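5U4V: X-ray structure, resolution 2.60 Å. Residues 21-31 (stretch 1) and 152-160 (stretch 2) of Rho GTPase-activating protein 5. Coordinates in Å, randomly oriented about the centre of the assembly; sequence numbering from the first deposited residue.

Stretch 1 (21-31) QELANEIRTQS
Stretch 2 152-160: RKFNETQIK

Contact between residues 21-31 and 152-160 of Rho GTPase-activating protein 5, two stretches far apart in the chain that together bury 409 Å² against each other. The polar link is the carboxylate of Glu-26, which receives two weak hydrogen bonds from backbone amides: Phe-154 N to Glu-26 OE2 at 3.3 Å, with an N-H...O angle of 138°, and Arg-152 N to Glu-26 OE1 at 3.5 Å. Glu-26 points its CA-CB bond toward stretch 2 and extends with chi1 t (176°), chi2 off-well at 101° and chi3 -151°; a carboxylate suits this place because it can accept from two amides at once. Glu-26 OE2 also lies 3.6 Å from Lys-153 CB and 3.6 Å from Phe-154 CD1, at the edge of the ring, while Glu-26 OE1 and Phe-154 O, both acceptors, approach to 3.4 Å without bonding.

Stretch 1 enters as a helix already under way at Gln-21, with i to i+4 bonds such as Glu-26 N to Glu-22 O (2.8 Å), and passes into a type I turn from Arg-28 to Ser-31. Thr-29 OG1 donates to Glu-26 O (2.8 Å) and Ser-31 OG to Arg-28 O (2.9 Å). In stretch 2, Phe-154 (phi/psi -117/145) and Asn-155 (-76/123) are extended before the helix that starts at Glu-156. Asn-155, chi1 t and its CA-CB bond directed away from stretch 1, is the N-cap: its OD1 accepts a weak bond from Thr-157 N at 3.0 Å. The register pairs Glu-26 with Phe-154 (CA-CA 7.2 Å) and Ile-27 with Ile-159 (CA-CA 7.9 Å).

Packing centres on buried Phe-154, chi1 m (-79°) and chi2 88°. The CA-CB bond of Leu-23 (chi1 t, chi2 p) runs sideways to stretch 2, but the end of the side chain comes nearer and brings Leu-23 CD1 over one face of the Phe-154 ring, 4.1 Å from its centroid and 12° off the normal, a CH-pi contact. Glu-22 CB meets the ring edge 4.4 Å from Phe-154 CE1. The same Leu-23 CD1 touches Ile-159 CD1 at 3.5 Å, so one methyl bridges the aromatic and the branched aliphatic side chain. The CA-CB bond of Ile-159 (chi1 m, chi2 m) is directed toward stretch 1, and Ile-159 CG2 lies 3.8 Å from CD1 of Ile-27 (chi1 m, chi2 t). Leu-23, Ile-27, Phe-154 and Ile-159 are buried, and their hydrocarbon side chains carry no polar group that would need a partner there. At the exposed margin, Gln-30 OE1 and Glu-156 OE2 stand 3.7 Å apart without a hydrogen bond, while Gln-30 NE2 donates to Thr-29 OG1 at 3.1 Å.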

# COMPACT_ATOMS: atom_id res chain seq x y z
N GLN A 21 -8.00 -4.28 -6.05
CA GLN A 21 -9.40 -3.95 -6.03
C GLN A 21 -10.08 -4.51 -4.80
O GLN A 21 -10.98 -3.88 -4.20
CB GLN A 21 -10.09 -4.45 -7.30
CG GLN A 21 -11.56 -4.05 -7.36
CD GLN A 21 -11.71 -2.55 -7.19
OE1 GLN A 21 -11.15 -1.78 -7.97
NE2 GLN A 21 -12.42 -2.11 -6.16
N GLU A 22 -9.69 -5.72 -4.43
CA GLU A 22 -10.23 -6.41 -3.27
C GLU A 22 -9.88 -5.62 -2.01
O GLU A 22 -10.71 -5.45 -1.12
CB GLU A 22 -9.73 -7.85 -3.17
CG GLU A 22 -10.41 -8.82 -4.12
CD GLU A 22 -9.45 -9.85 -4.72
OE1 GLU A 22 -9.39 -11.02 -4.25
OE2 GLU A 22 -8.68 -9.46 -5.65
N LEU A 23 -8.65 -5.13 -1.98
CA LEU A 23 -8.24 -4.29 -0.85
C LEU A 23 -8.99 -2.97 -0.82
O LEU A 23 -9.42 -2.51 0.26
CB LEU A 23 -6.73 -4.09 -0.79
CG LEU A 23 -6.26 -3.20 0.32
CD1 LEU A 23 -6.54 -3.91 1.62
CD2 LEU A 23 -4.79 -2.81 0.22
N ALA A 24 -9.16 -2.35 -1.98
CA ALA A 24 -9.95 -1.14 -2.00
C ALA A 24 -11.39 -1.42 -1.53
O ALA A 24 -11.92 -0.68 -0.73
CB ALA A 24 -9.89 -0.50 -3.36
N ASN A 25 -11.98 -2.54 -1.97
CA ASN A 25 -13.33 -2.88 -1.53
C ASN A 25 -13.43 -3.11 -0.03
O ASN A 25 -14.39 -2.60 0.64
CB ASN A 25 -13.86 -4.10 -2.24
CG ASN A 25 -14.01 -3.89 -3.73
OD1 ASN A 25 -14.09 -2.77 -4.22
ND2 ASN A 25 -14.11 -4.97 -4.45
N GLU A 26 -12.49 -3.91 0.48
CA GLU A 26 -12.44 -4.26 1.90
C GLU A 26 -12.44 -3.04 2.77
O GLU A 26 -13.18 -2.97 3.74
CB GLU A 26 -11.19 -5.06 2.20
CG GLU A 26 -11.01 -5.39 3.66
CD GLU A 26 -11.41 -6.81 3.95
OE1 GLU A 26 -11.85 -7.09 5.08
OE2 GLU A 26 -11.30 -7.66 3.04
N ILE A 27 -11.62 -2.07 2.39
CA ILE A 27 -11.48 -0.83 3.12
C ILE A 27 -12.75 0.06 3.02
O ILE A 27 -13.18 0.62 4.03
CB ILE A 27 -10.24 -0.03 2.69
CG1 ILE A 27 -8.94 -0.83 2.91
CG2 ILE A 27 -10.15 1.28 3.46
CD1 ILE A 27 -7.65 -0.03 2.69
N ARG A 28 -13.32 0.19 1.84
CA ARG A 28 -14.54 1.01 1.65
C ARG A 28 -15.75 0.56 2.45
O ARG A 28 -16.57 1.39 2.81
CB ARG A 28 -14.92 1.11 0.17
CG ARG A 28 -14.11 2.14 -0.62
CD ARG A 28 -14.29 1.89 -2.07
NE ARG A 28 -13.30 2.56 -2.90
CZ ARG A 28 -13.21 2.42 -4.23
NH1 ARG A 28 -14.06 1.67 -4.90
NH2 ARG A 28 -12.28 3.07 -4.88
N THR A 29 -15.85 -0.75 2.76
CA THR A 29 -16.98 -1.23 3.53
C THR A 29 -16.95 -0.67 4.97
O THR A 29 -17.91 -0.83 5.73
CB THR A 29 -17.05 -2.76 3.65
OG1 THR A 29 -15.88 -3.25 4.32
CG2 THR A 29 -17.21 -3.41 2.35
N GLN A 30 -15.82 -0.04 5.34
CA GLN A 30 -15.64 0.48 6.69
C GLN A 30 -15.82 1.98 6.72
O GLN A 30 -15.70 2.56 7.77
CB GLN A 30 -14.28 0.07 7.27
CG GLN A 30 -14.04 -1.43 7.33
CD GLN A 30 -15.13 -2.18 8.10
OE1 GLN A 30 -15.37 -1.93 9.29
NE2 GLN A 30 -15.76 -3.13 7.44
N SER A 31 -16.09 2.59 5.55
CA SER A 31 -16.23 4.02 5.44
C SER A 31 -17.53 4.44 6.08
O SER A 31 -18.61 4.16 5.56
CB SER A 31 -16.14 4.49 3.98
OG SER A 31 -17.31 4.14 3.26
N ARG A 152 -13.53 -10.00 5.87
CA ARG A 152 -12.52 -10.65 6.71
C ARG A 152 -11.44 -11.38 5.88
O ARG A 152 -10.65 -12.18 6.41
CB ARG A 152 -13.18 -11.59 7.73
CG ARG A 152 -13.96 -10.82 8.79
CD ARG A 152 -14.64 -11.71 9.81
NE ARG A 152 -15.41 -10.91 10.78
CZ ARG A 152 -15.56 -11.20 12.08
NH1 ARG A 152 -14.98 -12.27 12.62
NH2 ARG A 152 -16.28 -10.40 12.86
N LYS A 153 -11.40 -11.05 4.59
CA LYS A 153 -10.37 -11.53 3.69
C LYS A 153 -9.04 -10.91 4.06
O LYS A 153 -7.99 -11.54 3.89
CB LYS A 153 -10.70 -11.16 2.26
CG LYS A 153 -11.89 -11.93 1.69
CD LYS A 153 -12.33 -11.38 0.34
CE LYS A 153 -13.69 -11.93 -0.03
NZ LYS A 153 -14.38 -11.24 -1.18
N PHE A 154 -9.10 -9.67 4.53
CA PHE A 154 -7.96 -8.96 5.03
C PHE A 154 -8.20 -8.67 6.49
O PHE A 154 -9.32 -8.43 6.92
CB PHE A 154 -7.81 -7.66 4.26
CG PHE A 154 -7.18 -7.83 2.92
CD1 PHE A 154 -7.97 -8.12 1.82
CD2 PHE A 154 -5.82 -7.71 2.76
CE1 PHE A 154 -7.40 -8.28 0.57
CE2 PHE A 154 -5.23 -7.87 1.52
CZ PHE A 154 -6.03 -8.16 0.42
N ASN A 155 -7.14 -8.70 7.27
CA ASN A 155 -7.21 -8.41 8.68
C ASN A 155 -7.34 -6.90 8.94
O ASN A 155 -6.47 -6.12 8.56
CB ASN A 155 -5.98 -8.97 9.38
CG ASN A 155 -5.98 -8.72 10.87
OD1 ASN A 155 -6.92 -8.12 11.42
ND2 ASN A 155 -4.94 -9.16 11.53
N GLU A 156 -8.41 -6.53 9.65
CA GLU A 156 -8.67 -5.11 10.00
C GLU A 156 -7.51 -4.44 10.76
O GLU A 156 -7.09 -3.32 10.41
CB GLU A 156 -9.97 -4.90 10.80
CG GLU A 156 -11.13 -5.86 10.56
CD GLU A 156 -12.44 -5.39 11.20
OE1 GLU A 156 -12.79 -5.83 12.32
OE2 GLU A 156 -13.14 -4.57 10.56
N THR A 157 -7.00 -5.12 11.78
CA THR A 157 -5.88 -4.58 12.57
C THR A 157 -4.69 -4.33 11.66
O THR A 157 -4.04 -3.31 11.76
CB THR A 157 -5.47 -5.52 13.73
OG1 THR A 157 -6.53 -5.57 14.68
CG2 THR A 157 -4.19 -5.05 14.43
N GLN A 158 -4.44 -5.25 10.74
CA GLN A 158 -3.35 -5.08 9.78
C GLN A 158 -3.57 -4.01 8.73
O GLN A 158 -2.63 -3.31 8.36
CB GLN A 158 -3.01 -6.41 9.16
CG GLN A 158 -2.63 -7.44 10.20
CD GLN A 158 -1.73 -6.88 11.29
OE1 GLN A 158 -2.18 -6.19 12.19
NE2 GLN A 158 -0.43 -7.16 11.19
N ILE A 159 -4.81 -3.85 8.28
CA ILE A 159 -5.14 -2.71 7.42
C ILE A 159 -4.78 -1.40 8.12
O ILE A 159 -4.16 -0.50 7.55
CB ILE A 159 -6.63 -2.75 6.96
CG1 ILE A 159 -6.92 -4.03 6.15
CG2 ILE A 159 -6.99 -1.60 6.06
CD1 ILE A 159 -5.95 -4.24 5.02
N LYS A 160 -5.11 -1.32 9.39
CA LYS A 160 -4.90 -0.13 10.18
C LYS A 160 -3.44 0.21 10.31
O LYS A 160 -3.09 1.37 10.19
CB LYS A 160 -5.58 -0.27 11.54
CG LYS A 160 -7.08 -0.08 11.46
CD LYS A 160 -7.78 -0.63 12.72
CE LYS A 160 -9.30 -0.54 12.59
NZ LYS A 160 -10.00 -1.61 13.34